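PDB 1RWZ: DNA polymerase sliding clamp, which probably acts as a sliding clamp, a homotrimeric ring that encircles DNA and tethers the polymerase and other DNA-processing proteins to it. Local coordinates for residues A[46-51]-A[235-240]; A[35-40]-A[118-123]. One frame throughout, in Å; residues are numbered along the deposited sequence.

Interaction 1: residues A[46-51]-A[235-240]; sequences MVIVDI and EYILAP
Met46 and Ile237 face each other as a hydrogen-bonded antiparallel pair, with Met46 N to Ile237 O and Ile237 N to Met46 O both at 2.9 Å. Ile48 and Glu235 repeat the pattern two residues on. There Ile48 N reaches Glu235 O at 2.8 Å, and Glu235 N returns to Ile48 O in a nearly straight bond (174° at the hydrogen). Between these pairs, Val47 and Tyr236 form the non-hydrogen-bonded pair, their side chains side by side. From Tyr236, CB passes near Met46 O, which sits at the ring edge. The first torsion sets CG beside the backbone N (chi1 -79°), and the ring beyond it lies alongside Val47. CD2 meets Met46 O and Val47 CB. CE2 is closest, 3.5 Å from Val47 CG2, and CZ is the last ring atom near that methyl. The OH goes on to hydrogen-bond Ala17 O in helix 8-19, while the ring stacks with Phe201. On the other face, Ile48 CD1 touches Ile237 CD1 at 3.8 Å and Glu235 CD at 4.0 Å. Glu235 is buried, and its OE1 forms a salt bridge with Arg222. This pairing joins strand 45-52 of the N-terminal domain to strand 232-238 of the C-terminal domain, making one continuous sheet. Strands 33-39 and 221-227 flank the pair, and helices 8-19 and 195-201 pack against the Val47-Tyr236 face.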
ATOM      1  N   MET A  46     -27.262  13.326   3.636  1.00 17.06           N
ATOM      2  CA  MET A  46     -28.093  12.658   2.648  1.00 17.66           C
ATOM      3  C   MET A  46     -27.262  12.501   1.377  1.00 16.37           C
ATOM      4  O   MET A  46     -26.344  13.282   1.132  1.00 14.86           O
ATOM      5  CB  MET A  46     -29.336  13.505   2.346  1.00 20.49           C
ATOM      6  CG  MET A  46     -30.297  12.906   1.314  1.00 25.07           C
ATOM      7  SD  MET A  46     -31.664  14.025   0.855  1.00 30.40           S
ATOM      8  CE  MET A  46     -32.853  13.682   2.132  1.00 30.46           C
ATOM      9  N   VAL A  47     -27.574  11.480   0.589  1.00 15.69           N
ATOM     10  CA  VAL A  47     -26.879  11.259  -0.676  1.00 15.52           C
ATOM     11  C   VAL A  47     -27.934  11.076  -1.761  1.00 15.39           C
ATOM     12  O   VAL A  47     -28.956  10.420  -1.550  1.00 15.68           O
ATOM     13  CB  VAL A  47     -25.945  10.016  -0.618  1.00 15.64           C
ATOM     14  CG1 VAL A  47     -26.750   8.749  -0.363  1.00 16.71           C
ATOM     15  CG2 VAL A  47     -25.147   9.906  -1.928  1.00 15.54           C
ATOM     16  N   ILE A  48     -27.699  11.688  -2.915  1.00 14.81           N
ATOM     17  CA  ILE A  48     -28.624  11.597  -4.030  1.00 15.25           C
ATOM     18  C   ILE A  48     -27.778  11.208  -5.232  1.00 15.25           C
ATOM     19  O   ILE A  48     -26.879  11.952  -5.619  1.00 14.37           O
ATOM     20  CB  ILE A  48     -29.289  12.950  -4.321  1.00 16.27           C
ATOM     21  CG1 ILE A  48     -29.942  13.506  -3.048  1.00 17.43           C
ATOM     22  CG2 ILE A  48     -30.320  12.783  -5.431  1.00 16.63           C
ATOM     23  CD1 ILE A  48     -30.341  14.974  -3.152  1.00 19.81           C
ATOM     24  N   VAL A  49     -28.068  10.043  -5.802  1.00 14.85           N
ATOM     25  CA  VAL A  49     -27.327   9.533  -6.950  1.00 15.13           C
ATOM     26  C   VAL A  49     -28.181   9.501  -8.209  1.00 15.07           C
ATOM     27  O   VAL A  49     -29.316   9.026  -8.197  1.00 15.18           O
ATOM     28  CB  VAL A  49     -26.812   8.091  -6.696  1.00 15.25           C
ATOM     29  CG1 VAL A  49     -26.156   7.540  -7.960  1.00 17.28           C
ATOM     30  CG2 VAL A  49     -25.820   8.079  -5.545  1.00 16.58           C
ATOM     31  N   ASP A  50     -27.620  10.011  -9.299  1.00 15.32           N
ATOM     32  CA  ASP A  50     -28.299  10.011 -10.579  1.00 15.92           C
ATOM     33  C   ASP A  50     -27.333   9.574 -11.671  1.00 15.66           C
ATOM     34  O   ASP A  50     -26.267  10.166 -11.830  1.00 16.36           O
ATOM     35  CB  ASP A  50     -28.835  11.406 -10.927  1.00 16.99           C
ATOM     36  CG  ASP A  50     -30.099  11.759 -10.161  1.00 18.56           C
ATOM     37  OD1 ASP A  50     -30.028  12.606  -9.246  1.00 20.15           O
ATOM     38  OD2 ASP A  50     -31.163  11.182 -10.475  1.00 19.84           O
ATOM     39  N   ILE A  51     -27.698   8.519 -12.393  1.00 14.58           N
ATOM     40  CA  ILE A  51     -26.892   8.045 -13.515  1.00 14.48           C
ATOM     41  C   ILE A  51     -27.804   8.096 -14.736  1.00 14.32           C
ATOM     42  O   ILE A  51     -28.653   7.223 -14.927  1.00 14.62           O
ATOM     43  CB  ILE A  51     -26.411   6.587 -13.350  1.00 13.70           C
ATOM     44  CG1 ILE A  51     -25.693   6.399 -12.016  1.00 14.61           C
ATOM     45  CG2 ILE A  51     -25.445   6.245 -14.497  1.00 13.54           C
ATOM     46  CD1 ILE A  51     -25.175   4.974 -11.807  1.00 15.13           C
ATOM     47  N   GLU A 235     -24.639  13.706  -5.271  1.00 13.56           N
ATOM     48  CA  GLU A 235     -24.788  14.876  -4.427  1.00 13.57           C
ATOM     49  C   GLU A 235     -24.915  14.469  -2.971  1.00 13.99           C
ATOM     50  O   GLU A 235     -25.702  13.579  -2.632  1.00 13.95           O
ATOM     51  CB  GLU A 235     -26.029  15.680  -4.827  1.00 15.07           C
ATOM     52  CG  GLU A 235     -26.346  16.815  -3.846  1.00 16.24           C
ATOM     53  CD  GLU A 235     -27.538  17.663  -4.260  1.00 18.39           C
ATOM     54  OE1 GLU A 235     -27.981  18.496  -3.442  1.00 19.93           O
ATOM     55  OE2 GLU A 235     -28.032  17.508  -5.394  1.00 19.16           O
ATOM     56  N   TYR A 236     -24.114  15.106  -2.128  1.00 13.34           N
ATOM     57  CA  TYR A 236     -24.161  14.877  -0.693  1.00 14.00           C
ATOM     58  C   TYR A 236     -24.659  16.182  -0.088  1.00 14.08           C
ATOM     59  O   TYR A 236     -24.260  17.269  -0.516  1.00 14.31           O
ATOM     60  CB  TYR A 236     -22.773  14.564  -0.125  1.00 14.28           C
ATOM     61  CG  TYR A 236     -22.293  13.141  -0.330  1.00 14.79           C
ATOM     62  CD1 TYR A 236     -21.158  12.869  -1.100  1.00 15.88           C
ATOM     63  CD2 TYR A 236     -22.940  12.072   0.290  1.00 15.11           C
ATOM     64  CE1 TYR A 236     -20.680  11.566  -1.241  1.00 14.47           C
ATOM     65  CE2 TYR A 236     -22.473  10.768   0.157  1.00 15.33           C
ATOM     66  CZ  TYR A 236     -21.342  10.521  -0.604  1.00 16.14           C
ATOM     67  OH  TYR A 236     -20.859   9.234  -0.703  1.00 16.79           O
ATOM     68  N   ILE A 237     -25.550  16.076   0.889  1.00 14.14           N
ATOM     69  CA  ILE A 237     -26.076  17.252   1.570  1.00 13.82           C
ATOM     70  C   ILE A 237     -25.725  17.033   3.032  1.00 13.82           C
ATOM     71  O   ILE A 237     -25.975  15.959   3.582  1.00 14.30           O
ATOM     72  CB  ILE A 237     -27.605  17.372   1.399  1.00 13.92           C
ATOM     73  CG1 ILE A 237     -27.941  17.491  -0.091  1.00 14.66           C
ATOM     74  CG2 ILE A 237     -28.118  18.600   2.158  1.00 13.42           C
ATOM     75  CD1 ILE A 237     -29.421  17.508  -0.405  1.00 15.66           C
ATOM     76  N   LEU A 238     -25.129  18.046   3.650  1.00 12.87           N
ATOM     77  CA  LEU A 238     -24.693  17.946   5.034  1.00 12.98           C
ATOM     78  C   LEU A 238     -25.292  19.036   5.909  1.00 13.25           C
ATOM     79  O   LEU A 238     -25.185  20.222   5.594  1.00 12.72           O
ATOM     80  CB  LEU A 238     -23.162  18.027   5.092  1.00 12.61           C
ATOM     81  CG  LEU A 238     -22.476  18.003   6.459  1.00 13.00           C
ATOM     82  CD1 LEU A 238     -22.845  16.720   7.192  1.00 12.91           C
ATOM     83  CD2 LEU A 238     -20.966  18.103   6.282  1.00 12.18           C
ATOM     84  N   ALA A 239     -25.918  18.621   7.010  1.00 13.44           N
ATOM     85  CA  ALA A 239     -26.527  19.560   7.958  1.00 13.75           C
ATOM     86  C   ALA A 239     -25.447  20.449   8.569  1.00 13.68           C
ATOM     87  O   ALA A 239     -24.311  20.017   8.780  1.00 14.57           O
ATOM     88  CB  ALA A 239     -27.264  18.784   9.063  1.00 14.12           C
ATOM     89  N   PRO A 240     -25.791  21.708   8.883  1.00 14.48           N
ATOM     90  CA  PRO A 240     -24.829  22.643   9.467  1.00 14.96           C
ATOM     91  C   PRO A 240     -24.741  22.640  10.990  1.00 16.90           C
ATOM     92  O   PRO A 240     -25.639  22.147  11.677  1.00 16.35           O
ATOM     93  CB  PRO A 240     -25.322  23.983   8.951  1.00 15.40           C
ATOM     94  CG  PRO A 240     -26.827  23.817   9.084  1.00 15.28           C
ATOM     95  CD  PRO A 240     -27.065  22.388   8.571  1.00 13.98           C
TER

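Interaction 2: residues A[35-40]-A[118-123]; sequences HSRAVD and KEPRIP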
ATOM      1  N   HIS A  35     -31.690   6.226 -10.346  1.00 16.54           N
ATOM      2  CA  HIS A  35     -31.784   7.210  -9.278  1.00 17.07           C
ATOM      3  C   HIS A  35     -31.853   6.515  -7.923  1.00 16.93           C
ATOM      4  O   HIS A  35     -32.490   5.473  -7.793  1.00 17.75           O
ATOM      5  CB  HIS A  35     -33.038   8.072  -9.450  1.00 17.85           C
ATOM      6  CG  HIS A  35     -33.245   9.059  -8.342  1.00 19.26           C
ATOM      7  ND1 HIS A  35     -32.518  10.226  -8.238  1.00 19.44           N
ATOM      8  CD2 HIS A  35     -34.064   9.030  -7.263  1.00 20.18           C
ATOM      9  CE1 HIS A  35     -32.879  10.872  -7.143  1.00 19.88           C
ATOM     10  NE2 HIS A  35     -33.815  10.167  -6.534  1.00 20.52           N
ATOM     11  N   SER A  36     -31.190   7.089  -6.925  1.00 16.86           N
ATOM     12  CA  SER A  36     -31.215   6.540  -5.571  1.00 17.62           C
ATOM     13  C   SER A  36     -30.881   7.640  -4.573  1.00 18.44           C
ATOM     14  O   SER A  36     -29.968   8.433  -4.793  1.00 18.27           O
ATOM     15  CB  SER A  36     -30.214   5.390  -5.423  1.00 17.83           C
ATOM     16  OG  SER A  36     -30.338   4.773  -4.147  1.00 18.44           O
ATOM     17  N   ARG A  37     -31.628   7.691  -3.475  1.00 18.79           N
ATOM     18  CA  ARG A  37     -31.396   8.705  -2.456  1.00 19.78           C
ATOM     19  C   ARG A  37     -31.537   8.057  -1.085  1.00 19.51           C
ATOM     20  O   ARG A  37     -32.323   7.120  -0.916  1.00 19.54           O
ATOM     21  CB  ARG A  37     -32.410   9.840  -2.603  1.00 22.67           C
ATOM     22  CG  ARG A  37     -33.827   9.420  -2.260  1.00 26.00           C
ATOM     23  CD  ARG A  37     -34.836  10.527  -2.494  1.00 29.60           C
ATOM     24  NE  ARG A  37     -35.128  10.716  -3.909  1.00 32.67           N
ATOM     25  CZ  ARG A  37     -36.160  11.418  -4.360  1.00 33.76           C
ATOM     26  NH1 ARG A  37     -36.992  11.988  -3.499  1.00 34.81           N
ATOM     27  NH2 ARG A  37     -36.359  11.553  -5.664  1.00 34.81           N
ATOM     28  N   ALA A  38     -30.771   8.547  -0.115  1.00 18.46           N
ATOM     29  CA  ALA A  38     -30.811   7.999   1.235  1.00 19.16           C
ATOM     30  C   ALA A  38     -30.205   8.952   2.259  1.00 19.47           C
ATOM     31  O   ALA A  38     -29.335   9.757   1.938  1.00 17.95           O
ATOM     32  CB  ALA A  38     -30.068   6.663   1.276  1.00 18.41           C
ATOM     33  N   VAL A  39     -30.674   8.847   3.499  1.00 19.72           N
ATOM     34  CA  VAL A  39     -30.177   9.672   4.591  1.00 20.58           C
ATOM     35  C   VAL A  39     -29.517   8.732   5.593  1.00 20.61           C
ATOM     36  O   VAL A  39     -29.979   7.605   5.772  1.00 21.74           O
ATOM     37  CB  VAL A  39     -31.328  10.425   5.287  1.00 21.35           C
ATOM     38  CG1 VAL A  39     -30.778  11.324   6.375  1.00 22.26           C
ATOM     39  CG2 VAL A  39     -32.099  11.231   4.267  1.00 23.39           C
ATOM     40  N   ASP A  40     -28.446   9.175   6.240  1.00 21.01           N
ATOM     41  CA  ASP A  40     -27.766   8.306   7.191  1.00 22.34           C
ATOM     42  C   ASP A  40     -28.560   8.149   8.486  1.00 23.85           C
ATOM     43  O   ASP A  40     -29.532   8.870   8.716  1.00 23.06           O
ATOM     44  CB  ASP A  40     -26.339   8.800   7.478  1.00 22.31           C
ATOM     45  CG  ASP A  40     -26.291  10.000   8.404  1.00 21.83           C
ATOM     46  OD1 ASP A  40     -25.269  10.136   9.106  1.00 24.17           O
ATOM     47  OD2 ASP A  40     -27.245  10.804   8.424  1.00 22.00           O
ATOM     48  N   LYS A 118     -38.406   4.541   4.685  1.00 40.77           N
ATOM     49  CA  LYS A 118     -39.164   5.399   3.778  1.00 41.32           C
ATOM     50  C   LYS A 118     -38.282   6.257   2.883  1.00 40.98           C
ATOM     51  O   LYS A 118     -37.270   6.800   3.321  1.00 41.00           O
ATOM     52  CB  LYS A 118     -40.103   6.312   4.575  1.00 42.18           C
ATOM     53  CG  LYS A 118     -41.332   5.622   5.144  1.00 43.69           C
ATOM     54  CD  LYS A 118     -42.298   5.220   4.038  1.00 44.49           C
ATOM     55  CE  LYS A 118     -43.574   4.615   4.605  1.00 44.92           C
ATOM     56  NZ  LYS A 118     -44.547   4.256   3.533  1.00 45.26           N
ATOM     57  N   GLU A 119     -38.683   6.376   1.622  1.00 40.53           N
ATOM     58  CA  GLU A 119     -37.949   7.174   0.650  1.00 40.34           C
ATOM     59  C   GLU A 119     -37.952   8.632   1.111  1.00 39.81           C
ATOM     60  O   GLU A 119     -39.014   9.235   1.273  1.00 39.86           O
ATOM     61  CB  GLU A 119     -38.623   7.061  -0.717  1.00 40.53           C
ATOM     62  CG  GLU A 119     -37.792   7.559  -1.881  1.00 41.07           C
ATOM     63  CD  GLU A 119     -36.636   6.637  -2.209  1.00 41.04           C
ATOM     64  OE1 GLU A 119     -35.986   6.857  -3.248  1.00 41.54           O
ATOM     65  OE2 GLU A 119     -36.376   5.694  -1.433  1.00 41.78           O
ATOM     66  N   PRO A 120     -36.764   9.218   1.333  1.00 39.17           N
ATOM     67  CA  PRO A 120     -36.662  10.612   1.779  1.00 38.97           C
ATOM     68  C   PRO A 120     -36.950  11.626   0.672  1.00 39.13           C
ATOM     69  O   PRO A 120     -36.762  11.337  -0.509  1.00 39.11           O
ATOM     70  CB  PRO A 120     -35.227  10.702   2.283  1.00 38.59           C
ATOM     71  CG  PRO A 120     -34.502   9.797   1.339  1.00 38.68           C
ATOM     72  CD  PRO A 120     -35.430   8.595   1.257  1.00 38.62           C
ATOM     73  N   ARG A 121     -37.409  12.811   1.062  1.00 38.95           N
ATOM     74  CA  ARG A 121     -37.710  13.867   0.103  1.00 39.01           C
ATOM     75  C   ARG A 121     -36.499  14.774  -0.087  1.00 38.38           C
ATOM     76  O   ARG A 121     -35.720  14.985   0.840  1.00 37.82           O
ATOM     77  CB  ARG A 121     -38.901  14.708   0.577  1.00 40.03           C
ATOM     78  CG  ARG A 121     -40.237  13.976   0.580  1.00 42.02           C
ATOM     79  CD  ARG A 121     -41.379  14.933   0.903  1.00 43.96           C
ATOM     80  NE  ARG A 121     -42.684  14.279   0.840  1.00 45.75           N
ATOM     81  CZ  ARG A 121     -43.844  14.905   1.024  1.00 46.66           C
ATOM     82  NH1 ARG A 121     -43.865  16.208   1.284  1.00 47.16           N
ATOM     83  NH2 ARG A 121     -44.983  14.230   0.948  1.00 47.19           N
ATOM     84  N   ILE A 122     -36.345  15.305  -1.294  1.00 38.00           N
ATOM     85  CA  ILE A 122     -35.232  16.196  -1.598  1.00 38.17           C
ATOM     86  C   ILE A 122     -35.565  17.612  -1.134  1.00 39.07           C
ATOM     87  O   ILE A 122     -36.532  18.215  -1.595  1.00 38.82           O
ATOM     88  CB  ILE A 122     -34.938  16.225  -3.114  1.00 37.50           C
ATOM     89  CG1 ILE A 122     -34.564  14.820  -3.596  1.00 37.04           C
ATOM     90  CG2 ILE A 122     -33.809  17.207  -3.407  1.00 37.23           C
ATOM     91  CD1 ILE A 122     -34.365  14.715  -5.093  1.00 37.21           C
ATOM     92  N   PRO A 123     -34.760  18.162  -0.213  1.00 40.26           N
ATOM     93  CA  PRO A 123     -35.005  19.519   0.290  1.00 40.94           C
ATOM     94  C   PRO A 123     -34.855  20.583  -0.795  1.00 41.72           C
ATOM     95  O   PRO A 123     -33.901  20.558  -1.566  1.00 42.06           O
ATOM     96  CB  PRO A 123     -33.963  19.662   1.396  1.00 41.25           C
ATOM     97  CG  PRO A 123     -32.823  18.832   0.884  1.00 40.77           C
ATOM     98  CD  PRO A 123     -33.531  17.596   0.372  1.00 40.37           C
TER
HETATM   99  O   HOH W   1     -33.761   5.882  -3.653  1.00 20.77           O
HETATM  100  O   HOH W   2     -38.378  14.860  -3.214  1.00 33.40           O
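The linker between the two domains of the clamp subunit runs over strand 33-39 here, and Arg37 meets it from CG out to the guanidinium. CG of Arg37 packs on Pro120 CG at 3.7 Å, the two side chains running alongside in opposite senses. The Arg37 chain bends at chi3 (76°), which turns NE out of the extended line. NE then donates to His35 NE2 at 3.0 Å, close to the planes of both the ring and the guanidinium. NH1 donates to Pro120 O at 3.1 Å, although the position of that oxygen is less sure. Ile122 CD1 lies over the centre of one guanidinium face, 3.7 Å above the plane. Residues 118-123 belong to the interdomain connecting loop, which in PCNA clamps generally borders the site where partner proteins dock. Residues 119-122 run at 93° to Arg37-Val39. Glu119 OE1 is 4.0 Å from Arg37 NE, but it lies off the guanidinium plane and no N-H points at it. That oxygen hydrogen-bonds His28 NE2 of strand 24-30. A water accepts from Arg37 N and also contacts Glu119 OE1, bridging strand and loop. Further along the strand, Val39 CG2 rests on Pro120 CB at 3.7 Å.

In the fold
Interaction 1 lies in the buried middle of the chain; interaction 2 is at its surface, with centres about 8 Å apart. Interaction 1 joins the two domains directly by strand pairing, with regular backbone bonds and apolar side chains. Interaction 2 lays the loop that connects them on the N-terminal domain. It relies on one arginine, Pro120 and a bridging water to fasten that irregular linker. The two touch because strands 33-39 and 45-52 are neighbours in the same sheet. Val49 N probably bonds Ser36 O, and Asp50 OD2 probably bonds His35 ND1, the ring that receives Arg37. Met46 also packs on Val39 and Pro120, so its side chain reaches both contacts.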